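Discoidin-2 (PDB 2VMD) binds galactose and N-acetylgalactosamine as a trimeric lectin and may take part in forming the spore coat of Dictyostelium discoideum. Local coordinates at residues A[168-173]-A[243-248]; A[220-225]-A[234-239]; A[215-220]-A[239-244]. All coordinates share one frame; numbering follows the deposited sequence.

Interaction 1: residues A[168-173]-A[243-248]; sequences EVSIGD and VYDLTF. With MBG (methyl beta-D-galactopyranoside), chain D.
In the three-stranded sheet of the H-type lectin domain, Val169 and Phe248 form an antiparallel hydrogen-bonded pair between the edge strand 163-170 and the central strand 242-254. Their two bonds, Val169 N to Phe248 O and Phe248 N to Val169 O, are both 2.8 Å. At the neighbouring non-hydrogen-bonded pair the hydroxyls of Ser170 and Thr247 share a hydrogen bond, OG to OG1 2.6 Å.

Ile171 N still reaches Leu246 O at 3.2 Å, but Gly172 N turns to a side chain and gives Asp245 OD1 an almost straight bond of 2.9 Å (176°), arriving from above the carboxylate plane. Asp245 CG lies opposite the backbone N (chi1 -157°), which brings OD1 to that amide. A classic beta bulge lies in the central strand here, Tyr244 and Asp245 both facing Asp209. The CD1 end of Ile171 packs on Val243 CG1 at 3.8 Å and against Leu246 CB.

Tyr244 lays one ring face under the galactoside of chain D, whose C4 sits 3.6 Å above the ring centre. Asp245 is thus held twice, OD1 by Gly172 and OD2 by a salt bridge to Lys207, which probably favours its charged form.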
# COMPACT_ATOMS: atom_id res chain seq x y z
N GLU A 168 -1.80 -25.93 -2.92
CA GLU A 168 -1.01 -27.13 -3.11
C GLU A 168 -1.69 -28.01 -4.12
O GLU A 168 -2.92 -27.94 -4.32
CB GLU A 168 -0.75 -27.85 -1.79
CG GLU A 168 -1.79 -28.84 -1.37
CD GLU A 168 -1.35 -29.65 -0.11
OE1 GLU A 168 -0.88 -29.04 0.86
OE2 GLU A 168 -1.47 -30.90 -0.11
N VAL A 169 -0.89 -28.81 -4.81
CA VAL A 169 -1.43 -29.66 -5.86
C VAL A 169 -0.61 -30.97 -5.93
O VAL A 169 0.63 -30.94 -5.83
CB VAL A 169 -1.51 -28.91 -7.20
CG1 VAL A 169 -0.16 -28.29 -7.54
CG2 VAL A 169 -2.04 -29.80 -8.32
N SER A 170 -1.32 -32.08 -6.03
CA SER A 170 -0.73 -33.42 -6.02
C SER A 170 -1.24 -34.17 -7.25
O SER A 170 -2.27 -33.81 -7.81
CB SER A 170 -1.21 -34.19 -4.79
OG SER A 170 -0.52 -33.78 -3.63
N ILE A 171 -0.54 -35.24 -7.64
CA ILE A 171 -1.07 -36.13 -8.70
C ILE A 171 -2.33 -36.82 -8.14
O ILE A 171 -3.38 -36.83 -8.78
CB ILE A 171 -0.02 -37.18 -9.15
CG1 ILE A 171 1.26 -36.49 -9.64
CG2 ILE A 171 -0.60 -38.06 -10.30
CD1 ILE A 171 2.44 -37.45 -9.88
N GLY A 172 -2.21 -37.40 -6.95
CA GLY A 172 -3.34 -37.93 -6.20
C GLY A 172 -3.83 -39.30 -6.66
O GLY A 172 -4.78 -39.86 -6.08
N ASP A 173 -3.19 -39.83 -7.70
CA ASP A 173 -3.48 -41.18 -8.19
C ASP A 173 -2.26 -41.81 -8.89
O ASP A 173 -1.15 -41.24 -8.87
CB ASP A 173 -4.73 -41.20 -9.09
CG ASP A 173 -4.50 -40.59 -10.45
OD1 ASP A 173 -3.32 -40.32 -10.82
OD2 ASP A 173 -5.51 -40.40 -11.16
N VAL A 243 6.30 -42.94 -11.03
CA VAL A 243 6.05 -41.92 -10.01
C VAL A 243 4.69 -42.25 -9.41
O VAL A 243 3.69 -42.23 -10.13
CB VAL A 243 6.04 -40.51 -10.62
CG1 VAL A 243 5.63 -39.46 -9.56
CG2 VAL A 243 7.40 -40.17 -11.28
N TYR A 244 4.69 -42.56 -8.12
CA TYR A 244 3.51 -42.93 -7.33
C TYR A 244 2.70 -41.70 -6.91
O TYR A 244 1.46 -41.67 -7.09
CB TYR A 244 3.91 -43.77 -6.12
CG TYR A 244 2.80 -44.50 -5.38
CD1 TYR A 244 2.59 -45.87 -5.59
CD2 TYR A 244 2.00 -43.84 -4.45
CE1 TYR A 244 1.58 -46.54 -4.91
CE2 TYR A 244 1.00 -44.50 -3.75
CZ TYR A 244 0.79 -45.85 -3.99
OH TYR A 244 -0.21 -46.51 -3.28
N ASP A 245 3.40 -40.66 -6.44
CA ASP A 245 2.76 -39.36 -6.19
C ASP A 245 3.82 -38.28 -6.12
O ASP A 245 4.97 -38.57 -5.76
CB ASP A 245 2.01 -39.40 -4.85
CG ASP A 245 0.87 -38.35 -4.74
OD1 ASP A 245 0.47 -37.72 -5.76
OD2 ASP A 245 0.34 -38.18 -3.62
N LEU A 246 3.42 -37.04 -6.40
CA LEU A 246 4.28 -35.87 -6.23
C LEU A 246 3.35 -34.77 -5.72
O LEU A 246 2.17 -34.74 -6.10
CB LEU A 246 4.87 -35.42 -7.58
CG LEU A 246 6.05 -36.14 -8.25
CD1 LEU A 246 6.27 -35.65 -9.73
CD2 LEU A 246 7.30 -36.03 -7.42
N THR A 247 3.83 -33.92 -4.81
CA THR A 247 3.03 -32.75 -4.35
C THR A 247 3.88 -31.47 -4.49
O THR A 247 5.05 -31.47 -4.09
CB THR A 247 2.60 -32.90 -2.86
OG1 THR A 247 1.88 -34.13 -2.69
CG2 THR A 247 1.70 -31.70 -2.37
N PHE A 248 3.26 -30.40 -5.01
CA PHE A 248 3.85 -29.05 -5.10
C PHE A 248 3.00 -28.06 -4.30
O PHE A 248 1.76 -28.12 -4.34
CB PHE A 248 3.91 -28.59 -6.55
CG PHE A 248 4.93 -29.31 -7.37
CD1 PHE A 248 6.23 -28.84 -7.46
CD2 PHE A 248 4.59 -30.49 -8.05
CE1 PHE A 248 7.19 -29.53 -8.22
CE2 PHE A 248 5.56 -31.17 -8.82
CZ PHE A 248 6.84 -30.68 -8.90
C1 MBG D . 3.71 -48.53 -0.83
C2 MBG D . 3.66 -47.11 -0.22
C3 MBG D . 3.38 -46.11 -1.33
C4 MBG D . 4.41 -46.25 -2.46
C5 MBG D . 4.46 -47.72 -2.91
C6 MBG D . 5.51 -47.93 -3.99
C7 MBG D . 4.49 -49.10 1.37
O1 MBG D . 3.86 -49.58 0.15
O2 MBG D . 2.66 -46.94 0.78
O3 MBG D . 3.34 -44.78 -0.78
O4 MBG D . 5.70 -45.83 -2.00
O5 MBG D . 4.78 -48.58 -1.81
O6 MBG D . 5.32 -49.22 -4.59
O HOH W 1 1.23 -41.32 -10.37

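Interaction 2: residues A[220-225]-A[234-239]; sequences EGKSEN and TFITWG. With MBG (methyl beta-D-galactopyranoside), chain B.
Glu220 and Ile236 pair through two backbone bonds, Glu220 N to Ile236 O at 2.9 Å and Ile236 N to Glu220 O at 2.8 Å, while their side chains run side by side. They belong to the H-type lectin beta hairpin of strands 216-224 and 230-237, whose end carries the carbohydrate-binding Trp238. Two residues along, Lys222 and Thr234 repeat the hydrogen-bonded pairing, with Gly221 facing Phe235 between them. The extended Lys222 chain crosses Ile236, CD to CD1 at 4.0 Å. Beyond the last pair, Thr234 OG1 donates to Glu224 OE1 at 2.6 Å, 43° out of the carboxylate plane.

At the other end the indole of Trp238 approaches Glu220 CB through CZ3 at 4.2 Å. Its CG lies between the backbone N and the carbonyl carbon (chi1 63°), a torsion that, together with chi2, brings the six-membered ring to the hairpin and NE1 to the sugar. Trp238 NE1 donates a nearly straight bond (170°) to O3 of the chain B galactoside at 2.8 Å, so the ligand is met at the ring edge. Arg218 of the same chain and Asp209 of the second subunit also bond this sugar.

Outward, strand 183-190 flanks strand 230-237 on its other side, and Phe235 packs on Leu246 of strand 242-254. Glu220 also pairs with a strand of the second subunit, carrying the sheet across the interface.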
# COMPACT_ATOMS: atom_id res chain seq x y z
N GLU A 220 9.55 -33.93 -12.70
CA GLU A 220 9.49 -32.50 -12.91
C GLU A 220 8.06 -32.02 -12.77
O GLU A 220 7.12 -32.76 -13.04
CB GLU A 220 10.00 -32.17 -14.31
CG GLU A 220 10.15 -30.71 -14.55
CD GLU A 220 10.79 -30.40 -15.87
OE1 GLU A 220 11.09 -31.33 -16.64
OE2 GLU A 220 11.00 -29.19 -16.14
N GLY A 221 7.89 -30.77 -12.34
CA GLY A 221 6.58 -30.13 -12.32
C GLY A 221 6.72 -28.84 -13.10
O GLY A 221 7.77 -28.21 -13.10
N LYS A 222 5.65 -28.44 -13.79
CA LYS A 222 5.62 -27.19 -14.55
C LYS A 222 4.25 -26.58 -14.33
O LYS A 222 3.25 -27.30 -14.42
CB LYS A 222 5.79 -27.44 -16.06
CG LYS A 222 7.22 -27.31 -16.54
CD LYS A 222 7.42 -27.59 -18.07
CE LYS A 222 8.95 -27.62 -18.35
NZ LYS A 222 9.41 -27.94 -19.75
N SER A 223 4.19 -25.28 -14.06
CA SER A 223 2.93 -24.54 -14.14
C SER A 223 2.79 -24.00 -15.56
O SER A 223 3.75 -23.45 -16.12
CB SER A 223 2.89 -23.41 -13.10
OG SER A 223 3.95 -22.50 -13.32
N GLU A 224 1.61 -24.19 -16.15
CA GLU A 224 1.37 -23.90 -17.56
C GLU A 224 -0.03 -23.35 -17.72
O GLU A 224 -0.84 -23.54 -16.83
CB GLU A 224 1.42 -25.21 -18.34
CG GLU A 224 2.77 -25.73 -18.61
CD GLU A 224 2.75 -26.91 -19.59
OE1 GLU A 224 1.84 -27.78 -19.48
OE2 GLU A 224 3.64 -26.93 -20.47
N ASN A 225 -0.34 -22.76 -18.88
CA ASN A 225 -1.73 -22.30 -19.18
C ASN A 225 -2.33 -21.47 -18.03
O ASN A 225 -3.48 -21.71 -17.61
CB ASN A 225 -2.64 -23.50 -19.43
CG ASN A 225 -2.16 -24.37 -20.57
OD1 ASN A 225 -1.63 -23.87 -21.56
ND2 ASN A 225 -2.34 -25.68 -20.43
N THR A 234 1.49 -29.39 -14.77
CA THR A 234 1.86 -30.56 -15.54
C THR A 234 2.93 -31.33 -14.76
O THR A 234 4.02 -30.79 -14.54
CB THR A 234 2.38 -30.08 -16.86
OG1 THR A 234 1.35 -29.27 -17.46
CG2 THR A 234 2.75 -31.28 -17.76
N PHE A 235 2.59 -32.54 -14.30
CA PHE A 235 3.54 -33.45 -13.63
C PHE A 235 4.18 -34.28 -14.73
O PHE A 235 3.45 -34.78 -15.61
CB PHE A 235 2.80 -34.37 -12.65
CG PHE A 235 2.15 -33.64 -11.49
CD1 PHE A 235 2.80 -33.56 -10.28
CD2 PHE A 235 0.90 -33.03 -11.64
CE1 PHE A 235 2.22 -32.89 -9.21
CE2 PHE A 235 0.32 -32.34 -10.58
CZ PHE A 235 0.99 -32.28 -9.35
N ILE A 236 5.51 -34.42 -14.70
CA ILE A 236 6.27 -35.03 -15.81
C ILE A 236 7.28 -36.08 -15.30
O ILE A 236 7.98 -35.84 -14.30
CB ILE A 236 7.08 -33.98 -16.60
CG1 ILE A 236 6.19 -32.78 -16.98
CG2 ILE A 236 7.70 -34.63 -17.86
CD1 ILE A 236 7.01 -31.52 -17.43
N THR A 237 7.30 -37.25 -15.93
CA THR A 237 8.40 -38.20 -15.73
C THR A 237 8.84 -38.69 -17.10
O THR A 237 8.15 -38.44 -18.08
CB THR A 237 8.10 -39.34 -14.72
OG1 THR A 237 9.33 -39.98 -14.34
CG2 THR A 237 7.11 -40.38 -15.24
N TRP A 238 10.01 -39.31 -17.18
CA TRP A 238 10.48 -39.83 -18.47
C TRP A 238 11.41 -41.02 -18.21
O TRP A 238 11.45 -41.51 -17.07
CB TRP A 238 11.05 -38.72 -19.38
CG TRP A 238 12.28 -38.04 -18.81
CD1 TRP A 238 13.57 -38.21 -19.24
CD2 TRP A 238 12.33 -37.08 -17.74
NE1 TRP A 238 14.43 -37.41 -18.50
CE2 TRP A 238 13.69 -36.70 -17.59
CE3 TRP A 238 11.36 -36.49 -16.92
CZ2 TRP A 238 14.11 -35.78 -16.59
CZ3 TRP A 238 11.77 -35.56 -15.95
CH2 TRP A 238 13.14 -35.23 -15.78
N GLY A 239 12.10 -41.51 -19.24
CA GLY A 239 12.67 -42.86 -19.17
C GLY A 239 11.63 -43.86 -18.69
O GLY A 239 10.48 -43.82 -19.14
C1 MBG B . 18.53 -40.12 -20.40
C2 MBG B . 17.46 -39.07 -20.04
C3 MBG B . 18.12 -37.96 -19.23
C4 MBG B . 18.84 -38.54 -18.01
C5 MBG B . 19.79 -39.66 -18.47
C6 MBG B . 20.49 -40.31 -17.28
C7 MBG B . 16.60 -41.35 -21.16
O1 MBG B . 18.05 -41.18 -21.27
O2 MBG B . 16.83 -38.46 -21.17
O3 MBG B . 17.13 -36.97 -18.88
O4 MBG B . 17.88 -39.06 -17.07
O5 MBG B . 19.07 -40.68 -19.17
O6 MBG B . 21.57 -41.13 -17.77

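Interaction 3: residues A[215-220]-A[239-244]; sequences GQMRWE and GNNAVY. With MBG (methyl beta-D-galactopyranoside), chain B; MBG (methyl beta-D-galactopyranoside), chain D.
Strand 216-220 and the segment leading into strand 242-244 do not pair as sheet neighbours, their closest CA atoms, those of Arg218 and Asn241, being 6.5 Å apart. Side chains of one segment, reaching side chains and backbone of the other, therefore make the contact, in the galactoside site of the H-type lectin fold.

Asn241 bridges the gap with both ends of its amide. Asn241 ND2 donates to Gln216 O at 2.8 Å, in the carbonyl plane and on a lone pair, and it also bonds His211 O. Asn241 OD1 accepts from Arg218 NH1 at 3.0 Å, with the guanidinium and amide planes 83° apart. Asp213 forms a salt bridge to the same NH1.

Fully extended from CG to NE, Arg218 carries its guanidinium to the sugar, where NH2 donates to O5 of the chain B galactoside at 3.1 Å. Gly239 CA lies over one face of the guanidinium, 3.8 Å from Arg218 NH1. Gln216 CG packs over the opposite face, while the amide at the end of its bent chain (chi2 74°) bonds His211 and Asp209 of the second subunit. The shorter Arg218 bond to the ligand runs from NE to O4 of the chain B galactoside, 2.6 Å.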
# COMPACT_ATOMS: atom_id res chain seq x y z
N GLY A 215 18.53 -46.88 -10.96
CA GLY A 215 19.19 -45.82 -10.21
C GLY A 215 18.93 -44.34 -10.54
O GLY A 215 19.30 -43.49 -9.74
N GLN A 216 18.35 -44.03 -11.72
CA GLN A 216 18.08 -42.63 -12.11
C GLN A 216 16.71 -42.19 -11.59
O GLN A 216 15.72 -42.86 -11.88
CB GLN A 216 18.08 -42.45 -13.64
CG GLN A 216 18.24 -40.97 -14.07
CD GLN A 216 19.68 -40.54 -13.86
OE1 GLN A 216 20.54 -41.39 -13.58
NE2 GLN A 216 19.95 -39.24 -13.99
N MET A 217 16.65 -41.07 -10.87
CA MET A 217 15.38 -40.43 -10.51
C MET A 217 15.07 -39.33 -11.53
O MET A 217 15.96 -38.55 -11.90
CB MET A 217 15.43 -39.83 -9.10
CG MET A 217 14.18 -39.05 -8.75
SD MET A 217 12.81 -40.18 -8.63
CE MET A 217 13.16 -40.84 -7.00
N ARG A 218 13.84 -39.32 -12.03
CA ARG A 218 13.38 -38.34 -13.02
C ARG A 218 11.97 -37.84 -12.65
O ARG A 218 11.00 -38.61 -12.72
CB ARG A 218 13.37 -38.94 -14.41
CG ARG A 218 14.70 -39.49 -14.87
CD ARG A 218 14.55 -40.08 -16.27
NE ARG A 218 15.79 -40.64 -16.79
CZ ARG A 218 16.08 -41.93 -16.81
NH1 ARG A 218 15.20 -42.81 -16.34
NH2 ARG A 218 17.23 -42.35 -17.35
N TRP A 219 11.86 -36.58 -12.24
CA TRP A 219 10.53 -35.99 -12.00
C TRP A 219 10.65 -34.50 -12.27
O TRP A 219 11.75 -33.90 -12.14
CB TRP A 219 9.88 -36.34 -10.62
CG TRP A 219 10.64 -35.85 -9.39
CD1 TRP A 219 11.43 -36.59 -8.58
CD2 TRP A 219 10.68 -34.51 -8.86
NE1 TRP A 219 11.98 -35.81 -7.60
CE2 TRP A 219 11.54 -34.53 -7.75
CE3 TRP A 219 10.08 -33.30 -9.23
CZ2 TRP A 219 11.78 -33.40 -6.97
CZ3 TRP A 219 10.32 -32.18 -8.48
CH2 TRP A 219 11.18 -32.23 -7.35
N GLU A 220 9.55 -33.93 -12.70
CA GLU A 220 9.49 -32.50 -12.91
C GLU A 220 8.06 -32.02 -12.77
O GLU A 220 7.12 -32.76 -13.04
CB GLU A 220 10.00 -32.17 -14.31
CG GLU A 220 10.15 -30.71 -14.55
CD GLU A 220 10.79 -30.40 -15.87
OE1 GLU A 220 11.09 -31.33 -16.64
OE2 GLU A 220 11.00 -29.19 -16.14
N GLY A 239 12.10 -41.51 -19.24
CA GLY A 239 12.67 -42.86 -19.17
C GLY A 239 11.63 -43.86 -18.69
O GLY A 239 10.48 -43.82 -19.14
N ASN A 240 12.02 -44.74 -17.76
CA ASN A 240 11.10 -45.74 -17.25
C ASN A 240 10.75 -45.56 -15.77
O ASN A 240 10.39 -46.53 -15.11
CB ASN A 240 11.65 -47.15 -17.52
CG ASN A 240 11.74 -47.46 -19.01
OD1 ASN A 240 10.88 -47.07 -19.81
ND2 ASN A 240 12.80 -48.17 -19.39
N ASN A 241 10.82 -44.34 -15.25
CA ASN A 241 10.48 -44.13 -13.83
C ASN A 241 9.00 -44.28 -13.61
O ASN A 241 8.21 -43.95 -14.50
CB ASN A 241 10.91 -42.76 -13.35
CG ASN A 241 12.39 -42.60 -13.32
OD1 ASN A 241 13.01 -42.38 -14.35
ND2 ASN A 241 12.98 -42.66 -12.11
N ALA A 242 8.66 -44.80 -12.44
CA ALA A 242 7.30 -44.95 -11.96
C ALA A 242 7.13 -43.96 -10.81
O ALA A 242 7.77 -44.09 -9.78
CB ALA A 242 7.08 -46.38 -11.48
N VAL A 243 6.30 -42.94 -11.03
CA VAL A 243 6.05 -41.92 -10.01
C VAL A 243 4.69 -42.25 -9.41
O VAL A 243 3.69 -42.23 -10.13
CB VAL A 243 6.04 -40.51 -10.62
CG1 VAL A 243 5.63 -39.46 -9.56
CG2 VAL A 243 7.40 -40.17 -11.28
N TYR A 244 4.69 -42.56 -8.12
CA TYR A 244 3.51 -42.93 -7.33
C TYR A 244 2.70 -41.70 -6.91
O TYR A 244 1.46 -41.67 -7.09
CB TYR A 244 3.91 -43.77 -6.12
CG TYR A 244 2.80 -44.50 -5.38
CD1 TYR A 244 2.59 -45.87 -5.59
CD2 TYR A 244 2.00 -43.84 -4.45
CE1 TYR A 244 1.58 -46.54 -4.91
CE2 TYR A 244 1.00 -44.50 -3.75
CZ TYR A 244 0.79 -45.85 -3.99
OH TYR A 244 -0.21 -46.51 -3.28
C1 MBG B . 18.53 -40.12 -20.40
C2 MBG B . 17.46 -39.07 -20.04
C3 MBG B . 18.12 -37.96 -19.23
C4 MBG B . 18.84 -38.54 -18.01
C5 MBG B . 19.79 -39.66 -18.47
C6 MBG B . 20.49 -40.31 -17.28
C7 MBG B . 16.60 -41.35 -21.16
O1 MBG B . 18.05 -41.18 -21.27
O2 MBG B . 16.83 -38.46 -21.17
O3 MBG B . 17.13 -36.97 -18.88
O4 MBG B . 17.88 -39.06 -17.07
O5 MBG B . 19.07 -40.68 -19.17
O6 MBG B . 21.57 -41.13 -17.77
C1 MBG D . 3.71 -48.53 -0.83
C2 MBG D . 3.66 -47.11 -0.22
C3 MBG D . 3.38 -46.11 -1.33
C4 MBG D . 4.41 -46.25 -2.46
C5 MBG D . 4.46 -47.72 -2.91
C6 MBG D . 5.51 -47.93 -3.99
C7 MBG D . 4.49 -49.10 1.37
O1 MBG D . 3.86 -49.58 0.15
O2 MBG D . 2.66 -46.94 0.78
O3 MBG D . 3.34 -44.78 -0.78
O4 MBG D . 5.70 -45.83 -2.00
O5 MBG D . 4.78 -48.58 -1.81
O6 MBG D . 5.32 -49.22 -4.59

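Interactions 1 and 2, both only partly buried, are antiparallel strand pairings in the two facing sheets of the lectin-like domain, and interaction 3 links these sheets through side chains. Backbone bonds dominate the first two; an amide and a guanidinium carry the third, the most buried of the set. Apolar packing joins interactions 1 and 2, with Ile171 CG1 3.4 Å from Phe235 CD1. Strand 242-254 serves interactions 1 and 3, and strand 216-224 serves 2 and 3. Trp238 from interaction 2 and Arg218 from interaction 3 share the chain B galactoside, whereas Tyr244 touches the chain D sugar, completed by Arg218 and Trp238 of the third subunit: each site straddles a subunit interface.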